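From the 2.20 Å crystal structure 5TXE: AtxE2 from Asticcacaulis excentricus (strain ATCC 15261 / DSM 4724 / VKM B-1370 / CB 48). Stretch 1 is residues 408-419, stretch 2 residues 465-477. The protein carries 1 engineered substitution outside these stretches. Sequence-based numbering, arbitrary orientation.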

ATOM      1  N   ARG A 408       2.760  -1.776 -25.571  1.00 35.77           N
ATOM      2  CA  ARG A 408       3.901  -0.929 -25.457  1.00 39.36           C
ATOM      3  C   ARG A 408       3.278   0.392 -25.718  1.00 42.16           C
ATOM      4  O   ARG A 408       2.460   0.498 -26.625  1.00 41.55           O
ATOM      5  CB  ARG A 408       4.960  -1.251 -26.495  1.00 39.38           C
ATOM      6  CG  ARG A 408       6.273  -0.540 -26.204  1.00 42.31           C
ATOM      7  CD  ARG A 408       7.366  -0.913 -27.203  1.00 43.46           C
ATOM      8  NE  ARG A 408       7.869  -2.286 -27.091  1.00 40.26           N
ATOM      9  CZ  ARG A 408       8.755  -2.699 -26.196  1.00 45.04           C
ATOM     10  NH1 ARG A 408       9.221  -1.887 -25.246  1.00 49.29           N
ATOM     11  NH2 ARG A 408       9.160  -3.961 -26.204  1.00 52.06           N
ATOM     12  N   ASN A 409       3.609   1.376 -24.901  1.00 41.75           N
ATOM     13  CA  ASN A 409       2.976   2.659 -25.037  1.00 46.14           C
ATOM     14  C   ASN A 409       3.722   3.496 -26.055  1.00 52.63           C
ATOM     15  O   ASN A 409       4.786   3.086 -26.549  1.00 48.92           O
ATOM     16  CB  ASN A 409       2.778   3.351 -23.663  1.00 41.70           C
ATOM     17  CG  ASN A 409       4.035   3.945 -23.060  1.00 37.26           C
ATOM     18  OD1 ASN A 409       5.056   4.073 -23.701  1.00 39.82           O
ATOM     19  ND2 ASN A 409       3.959   4.291 -21.752  1.00 38.48           N
ATOM     20  N   ARG A 410       3.166   4.669 -26.349  1.00 54.74           N
ATOM     21  CA  ARG A 410       3.733   5.556 -27.351  1.00 60.80           C
ATOM     22  C   ARG A 410       5.145   6.046 -27.005  1.00 59.11           C
ATOM     23  O   ARG A 410       5.891   6.469 -27.873  1.00 69.30           O
ATOM     24  CB  ARG A 410       2.754   6.697 -27.700  1.00 63.24           C
ATOM     25  CG  ARG A 410       2.088   7.543 -26.587  1.00 58.46           C
ATOM     26  CD  ARG A 410       1.411   8.752 -27.255  1.00 57.67           C
ATOM     27  NE  ARG A 410       0.053   9.133 -26.886  1.00 54.90           N
ATOM     28  CZ  ARG A 410      -1.062   8.437 -27.111  1.00 59.65           C
ATOM     29  NH1 ARG A 410      -1.009   7.227 -27.617  1.00 70.11           N
ATOM     30  NH2 ARG A 410      -2.240   8.950 -26.779  1.00 57.70           N
ATOM     31  N   ASN A 411       5.563   5.925 -25.763  1.00 49.46           N
ATOM     32  CA  ASN A 411       6.930   6.243 -25.434  1.00 46.39           C
ATOM     33  C   ASN A 411       7.811   5.024 -25.399  1.00 45.41           C
ATOM     34  O   ASN A 411       8.914   5.093 -24.837  1.00 46.41           O
ATOM     35  CB  ASN A 411       6.934   6.949 -24.089  1.00 57.03           C
ATOM     36  CG  ASN A 411       6.104   8.221 -24.138  1.00 67.54           C
ATOM     37  OD1 ASN A 411       4.980   8.315 -23.621  1.00 65.45           O
ATOM     38  ND2 ASN A 411       6.652   9.202 -24.821  1.00 69.41           N
ATOM     39  N   GLY A 412       7.331   3.900 -25.956  1.00 45.76           N
ATOM     40  CA  GLY A 412       8.151   2.673 -26.033  1.00 46.29           C
ATOM     41  C   GLY A 412       8.194   1.817 -24.772  1.00 44.46           C
ATOM     42  O   GLY A 412       9.020   0.954 -24.634  1.00 44.17           O
ATOM     43  N   ILE A 413       7.335   2.088 -23.803  1.00 48.88           N
ATOM     44  CA  ILE A 413       7.474   1.448 -22.487  1.00 45.27           C
ATOM     45  C   ILE A 413       6.471   0.343 -22.382  1.00 37.78           C
ATOM     46  O   ILE A 413       5.344   0.489 -22.802  1.00 37.98           O
ATOM     47  CB  ILE A 413       7.302   2.479 -21.363  1.00 44.56           C
ATOM     48  CG1 ILE A 413       8.486   3.437 -21.381  1.00 45.35           C
ATOM     49  CG2 ILE A 413       7.165   1.796 -20.011  1.00 42.14           C
ATOM     50  CD1 ILE A 413       8.178   4.784 -20.789  1.00 47.94           C
ATOM     51  N   GLU A 414       6.906  -0.773 -21.848  1.00 35.76           N
ATOM     52  CA  GLU A 414       6.037  -1.926 -21.656  1.00 39.22           C
ATOM     53  C   GLU A 414       5.027  -1.640 -20.550  1.00 34.84           C
ATOM     54  O   GLU A 414       5.384  -1.158 -19.498  1.00 32.38           O
ATOM     55  CB  GLU A 414       6.861  -3.169 -21.263  1.00 43.79           C
ATOM     56  CG  GLU A 414       7.870  -3.586 -22.344  1.00 47.75           C
ATOM     57  CD  GLU A 414       8.757  -4.767 -21.972  1.00 43.59           C
ATOM     58  OE1 GLU A 414       8.591  -5.403 -20.904  1.00 43.64           O
ATOM     59  OE2 GLU A 414       9.585  -5.102 -22.820  1.00 48.09           O
ATOM     60  N   VAL A 415       3.775  -1.967 -20.807  1.00 34.91           N
ATOM     61  CA  VAL A 415       2.699  -1.720 -19.881  1.00 35.96           C
ATOM     62  C   VAL A 415       1.902  -2.997 -19.667  1.00 34.67           C
ATOM     63  O   VAL A 415       1.637  -3.713 -20.628  1.00 33.23           O
ATOM     64  CB  VAL A 415       1.753  -0.706 -20.489  1.00 35.92           C
ATOM     65  CG1 VAL A 415       0.523  -0.521 -19.594  1.00 41.23           C
ATOM     66  CG2 VAL A 415       2.477   0.605 -20.705  1.00 36.41           C
ATOM     67  N   PHE A 416       1.521  -3.294 -18.423  1.00 30.46           N
ATOM     68  CA  PHE A 416       0.419  -4.235 -18.246  1.00 33.85           C
ATOM     69  C   PHE A 416      -0.722  -3.577 -17.461  1.00 32.57           C
ATOM     70  O   PHE A 416      -0.517  -2.538 -16.795  1.00 31.45           O
ATOM     71  CB  PHE A 416       0.899  -5.544 -17.625  1.00 33.35           C
ATOM     72  CG  PHE A 416       1.027  -5.522 -16.105  1.00 31.63           C
ATOM     73  CD1 PHE A 416       2.209  -5.147 -15.492  1.00 31.06           C
ATOM     74  CD2 PHE A 416      -0.037  -5.944 -15.306  1.00 31.51           C
ATOM     75  CE1 PHE A 416       2.350  -5.179 -14.106  1.00 34.55           C
ATOM     76  CE2 PHE A 416       0.066  -5.952 -13.921  1.00 31.77           C
ATOM     77  CZ  PHE A 416       1.267  -5.579 -13.318  1.00 32.87           C
ATOM     78  N   SER A 417      -1.903  -4.165 -17.587  1.00 30.39           N
ATOM     79  CA  SER A 417      -3.039  -3.837 -16.761  1.00 29.83           C
ATOM     80  C   SER A 417      -4.024  -4.967 -16.830  1.00 33.34           C
ATOM     81  O   SER A 417      -3.847  -5.847 -17.645  1.00 37.24           O
ATOM     82  CB  SER A 417      -3.684  -2.557 -17.262  1.00 28.41           C
ATOM     83  OG  SER A 417      -2.844  -1.455 -16.979  1.00 32.31           O
ATOM     84  N   ASP A 418      -5.043  -4.977 -15.970  1.00 32.38           N
ATOM     85  CA  ASP A 418      -6.044  -6.035 -15.955  1.00 31.99           C
ATOM     86  C   ASP A 418      -7.394  -5.508 -16.383  1.00 32.89           C
ATOM     87  O   ASP A 418      -7.791  -4.448 -15.961  1.00 34.95           O
ATOM     88  CB  ASP A 418      -6.103  -6.708 -14.583  1.00 34.65           C
ATOM     89  CG  ASP A 418      -4.845  -7.596 -14.295  1.00 42.96           C
ATOM     90  OD1 ASP A 418      -4.531  -8.501 -15.135  1.00 46.27           O
ATOM     91  OD2 ASP A 418      -4.148  -7.385 -13.259  1.00 45.36           O
ATOM     92  N   LEU A 419      -8.053  -6.227 -17.296  1.00 31.16           N
ATOM     93  CA  LEU A 419      -9.371  -5.950 -17.741  1.00 30.76           C
ATOM     94  C   LEU A 419     -10.298  -6.880 -16.981  1.00 31.70           C
ATOM     95  O   LEU A 419     -10.080  -8.080 -16.927  1.00 29.35           O
ATOM     96  CB  LEU A 419      -9.472  -6.157 -19.229  1.00 34.11           C
ATOM     97  CG  LEU A 419     -10.886  -6.076 -19.787  1.00 37.65           C
ATOM     98  CD1 LEU A 419     -11.448  -4.678 -19.618  1.00 37.94           C
ATOM     99  CD2 LEU A 419     -10.954  -6.489 -21.266  1.00 36.47           C
ATOM    100  N   LEU A 465     -10.949  -1.332 -15.856  1.00 26.43           N
ATOM    101  CA  LEU A 465      -9.557  -1.399 -16.126  1.00 28.17           C
ATOM    102  C   LEU A 465      -8.838  -1.158 -14.826  1.00 29.92           C
ATOM    103  O   LEU A 465      -8.841  -0.052 -14.299  1.00 30.31           O
ATOM    104  CB  LEU A 465      -9.169  -0.362 -17.162  1.00 29.67           C
ATOM    105  CG  LEU A 465      -7.693  -0.284 -17.517  1.00 31.45           C
ATOM    106  CD1 LEU A 465      -7.194  -1.530 -18.185  1.00 31.37           C
ATOM    107  CD2 LEU A 465      -7.493   0.907 -18.443  1.00 32.69           C
ATOM    108  N   SER A 466      -8.192  -2.195 -14.346  1.00 29.11           N
ATOM    109  CA  SER A 466      -7.304  -2.125 -13.211  1.00 31.78           C
ATOM    110  C   SER A 466      -5.918  -1.807 -13.749  1.00 29.61           C
ATOM    111  O   SER A 466      -5.171  -2.691 -14.189  1.00 27.75           O
ATOM    112  CB  SER A 466      -7.324  -3.457 -12.463  1.00 32.34           C
ATOM    113  OG  SER A 466      -6.517  -3.417 -11.319  1.00 37.21           O
ATOM    114  N   PHE A 467      -5.597  -0.522 -13.689  1.00 27.29           N
ATOM    115  CA  PHE A 467      -4.394   0.075 -14.255  1.00 28.93           C
ATOM    116  C   PHE A 467      -3.185  -0.087 -13.412  1.00 29.45           C
ATOM    117  O   PHE A 467      -3.216   0.201 -12.239  1.00 29.49           O
ATOM    118  CB  PHE A 467      -4.631   1.574 -14.352  1.00 34.45           C
ATOM    119  CG  PHE A 467      -3.529   2.355 -14.978  1.00 32.13           C
ATOM    120  CD1 PHE A 467      -2.975   1.979 -16.188  1.00 32.24           C
ATOM    121  CD2 PHE A 467      -3.128   3.534 -14.406  1.00 33.13           C
ATOM    122  CE1 PHE A 467      -1.963   2.739 -16.780  1.00 31.39           C
ATOM    123  CE2 PHE A 467      -2.131   4.319 -14.997  1.00 33.31           C
ATOM    124  CZ  PHE A 467      -1.565   3.928 -16.197  1.00 33.06           C
ATOM    125  N   HIS A 468      -2.112  -0.567 -14.025  1.00 29.83           N
ATOM    126  CA  HIS A 468      -0.865  -0.665 -13.348  1.00 30.66           C
ATOM    127  C   HIS A 468       0.024   0.371 -13.938  1.00 30.99           C
ATOM    128  O   HIS A 468       0.511   0.247 -15.029  1.00 32.82           O
ATOM    129  CB  HIS A 468      -0.240  -2.022 -13.492  1.00 32.34           C
ATOM    130  CG  HIS A 468       0.936  -2.185 -12.612  1.00 36.47           C
ATOM    131  ND1 HIS A 468       0.826  -2.700 -11.331  1.00 37.55           N
ATOM    132  CD2 HIS A 468       2.237  -1.831 -12.775  1.00 35.93           C
ATOM    133  CE1 HIS A 468       2.014  -2.673 -10.747  1.00 37.55           C
ATOM    134  NE2 HIS A 468       2.893  -2.167 -11.606  1.00 36.42           N
ATOM    135  N   SER A 469       0.243   1.416 -13.201  1.00 34.78           N
ATOM    136  CA  SER A 469       0.975   2.526 -13.724  1.00 36.64           C
ATOM    137  C   SER A 469       2.350   2.096 -14.263  1.00 38.76           C
ATOM    138  O   SER A 469       3.075   1.375 -13.598  1.00 36.39           O
ATOM    139  CB  SER A 469       1.182   3.541 -12.612  1.00 38.02           C
ATOM    140  OG  SER A 469       1.514   4.755 -13.233  1.00 42.18           O
ATOM    141  N   PRO A 470       2.749   2.608 -15.436  1.00 39.48           N
ATOM    142  CA  PRO A 470       4.009   2.129 -15.962  1.00 43.47           C
ATOM    143  C   PRO A 470       5.228   2.867 -15.427  1.00 43.49           C
ATOM    144  O   PRO A 470       5.120   3.947 -14.812  1.00 34.83           O
ATOM    145  CB  PRO A 470       3.856   2.414 -17.457  1.00 44.01           C
ATOM    146  CG  PRO A 470       3.116   3.698 -17.473  1.00 44.17           C
ATOM    147  CD  PRO A 470       2.095   3.531 -16.373  1.00 40.18           C
ATOM    148  N   ARG A 471       6.385   2.286 -15.721  1.00 41.83           N
ATOM    149  CA  ARG A 471       7.672   2.934 -15.515  1.00 45.80           C
ATOM    150  C   ARG A 471       7.802   4.277 -16.230  1.00 39.93           C
ATOM    151  O   ARG A 471       7.226   4.492 -17.330  1.00 35.94           O
ATOM    152  CB  ARG A 471       8.807   1.991 -15.930  1.00 51.96           C
ATOM    153  CG  ARG A 471       9.055   0.917 -14.874  1.00 56.88           C
ATOM    154  CD  ARG A 471      10.328   0.125 -15.123  1.00 66.76           C
ATOM    155  NE  ARG A 471      11.549   0.944 -15.121  1.00 76.19           N
ATOM    156  CZ  ARG A 471      12.750   0.520 -15.519  1.00 80.79           C
ATOM    157  NH1 ARG A 471      12.923  -0.730 -15.935  1.00 85.02           N
ATOM    158  NH2 ARG A 471      13.792   1.346 -15.506  1.00 86.18           N
ATOM    159  N   SER A 472       8.515   5.203 -15.584  1.00 33.59           N
ATOM    160  CA  SER A 472       8.732   6.491 -16.212  1.00 38.45           C
ATOM    161  C   SER A 472       9.960   6.405 -17.140  1.00 40.80           C
ATOM    162  O   SER A 472      10.813   5.555 -16.943  1.00 37.81           O
ATOM    163  CB  SER A 472       8.998   7.564 -15.178  1.00 35.49           C
ATOM    164  OG  SER A 472      10.204   7.284 -14.508  1.00 32.88           O
ATOM    165  N   GLU A 473      10.044   7.315 -18.099  1.00 42.73           N
ATOM    166  CA  GLU A 473      11.250   7.457 -18.948  1.00 49.50           C
ATOM    167  C   GLU A 473      12.493   7.699 -18.081  1.00 49.02           C
ATOM    168  O   GLU A 473      13.545   7.115 -18.311  1.00 48.64           O
ATOM    169  CB  GLU A 473      11.056   8.607 -19.943  1.00 53.97           C
ATOM    170  CG  GLU A 473       9.861   8.376 -20.895  1.00 60.50           C
ATOM    171  CD  GLU A 473       9.501   9.551 -21.818  1.00 73.51           C
ATOM    172  OE1 GLU A 473      10.395   9.976 -22.583  1.00 76.64           O
ATOM    173  OE2 GLU A 473       8.322  10.033 -21.800  1.00 77.33           O
ATOM    174  N   ALA A 474      12.347   8.554 -17.065  1.00 44.88           N
ATOM    175  CA  ALA A 474      13.445   8.900 -16.165  1.00 44.49           C
ATOM    176  C   ALA A 474      13.998   7.686 -15.450  1.00 47.58           C
ATOM    177  O   ALA A 474      15.164   7.658 -15.099  1.00 44.88           O
ATOM    178  CB  ALA A 474      12.998   9.920 -15.130  1.00 43.03           C
ATOM    179  N   SER A 475      13.153   6.696 -15.169  1.00 49.17           N
ATOM    180  CA  SER A 475      13.633   5.495 -14.492  1.00 46.66           C
ATOM    181  C   SER A 475      14.590   4.669 -15.386  1.00 51.59           C
ATOM    182  O   SER A 475      15.278   3.793 -14.879  1.00 51.21           O
ATOM    183  CB  SER A 475      12.462   4.629 -14.057  1.00 46.51           C
ATOM    184  OG  SER A 475      11.832   4.059 -15.205  1.00 45.02           O
ATOM    185  N   TYR A 476      14.609   4.950 -16.690  1.00 54.93           N
ATOM    186  CA  TYR A 476      15.557   4.347 -17.639  1.00 64.22           C
ATOM    187  C   TYR A 476      16.877   5.139 -17.839  1.00 69.21           C
ATOM    188  O   TYR A 476      17.699   4.757 -18.680  1.00 72.12           O
ATOM    189  CB  TYR A 476      14.877   4.153 -19.016  1.00 64.41           C
ATOM    190  CG  TYR A 476      13.842   3.057 -18.989  1.00 71.32           C
ATOM    191  CD1 TYR A 476      14.237   1.731 -18.988  1.00 71.61           C
ATOM    192  CD2 TYR A 476      12.482   3.342 -18.920  1.00 64.75           C
ATOM    193  CE1 TYR A 476      13.318   0.718 -18.935  1.00 72.37           C
ATOM    194  CE2 TYR A 476      11.549   2.332 -18.882  1.00 67.53           C
ATOM    195  CZ  TYR A 476      11.978   1.020 -18.881  1.00 71.54           C
ATOM    196  OH  TYR A 476      11.090  -0.019 -18.827  1.00 64.25           O
ATOM    197  N   GLN A 477      17.086   6.216 -17.076  1.00 65.11           N
ATOM    198  CA  GLN A 477      18.246   7.089 -17.246  1.00 58.40           C
ATOM    199  C   GLN A 477      19.060   7.089 -15.954  1.00 61.18           C
ATOM    200  O   GLN A 477      18.601   6.593 -14.916  1.00 63.02           O
ATOM    201  CB  GLN A 477      17.777   8.515 -17.603  1.00 61.42           C
ATOM    202  CG  GLN A 477      17.035   8.615 -18.945  1.00 66.96           C
ATOM    203  CD  GLN A 477      16.067   9.818 -19.094  1.00 69.98           C
ATOM    204  OE1 GLN A 477      15.825  10.596 -18.162  1.00 61.97           O
ATOM    205  NE2 GLN A 477      15.506   9.956 -20.291  1.00 71.29           N
TER
HETATM  206  O   HOH W   1       2.504  -1.204 -16.518  1.00 32.01           O

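The two stretches pair as antiparallel strands at Leu465 and Ser466, and farther along their backbones diverge, so that backbone pairing gives way to side-chain packing along stretch 2. At the paired end, Leu465 lies across from Leu419, and its side chain turns back to place CD1 3.8 Å from Ser417 CB. Its CA also approaches Asp418 O at 3.5 Å, in a CA-H...O contact. That same carbonyl accepts the amide of Ser466: Ser466 N to Asp418 O is 2.8 Å, and the reciprocal bond from Asp418 N to Ser466 O is 2.9 Å and nearly straight (174°). The two residues thus form a closed hydrogen-bonded pair, with their CB atoms 4.1 Å apart on the same face of the sheet.

Phe467 presents the edge of its ring to Ser417, whose OG lies 3.5 Å from Phe467 CD1. This hydroxyl also ties the two stretches together: it accepts His468 N (3.2 Å from N to Ser417 OG) and donates to its neighbour's carbonyl, Phe416 O, 2.6 Å from Ser417 OG.

His468 makes the main aromatic contact. Its ring stacks, offset, on that of Phe416, with centroids 4.4 Å apart and planes inclined by 19°, while its CB sits over the Phe416 ring face, 4.0 Å from the centroid. Nearby, a water bridges the separating backbones, accepting from Phe416 N at 3.0 Å and donating to His468 O at 2.9 Å.

Ser469 points away, and Pro470 restores contact through CB, 4.0 Å from Val415 CG2 and 4.2 Å from Ile413 CG2. Ile413 also packs against the following residues of stretch 2. At Arg471 it is the backbone that comes closest, its O 3.6 Å from Ile413 CD1; the side chain leads off from stretch 1, and its NE bonds to Ser475 OG at 3.1 Å. Ile413 CD1 also lies 4.0 Å from Glu473 CG, and Ile413 CG1 meets Tyr476 CE2 at 4.1 Å.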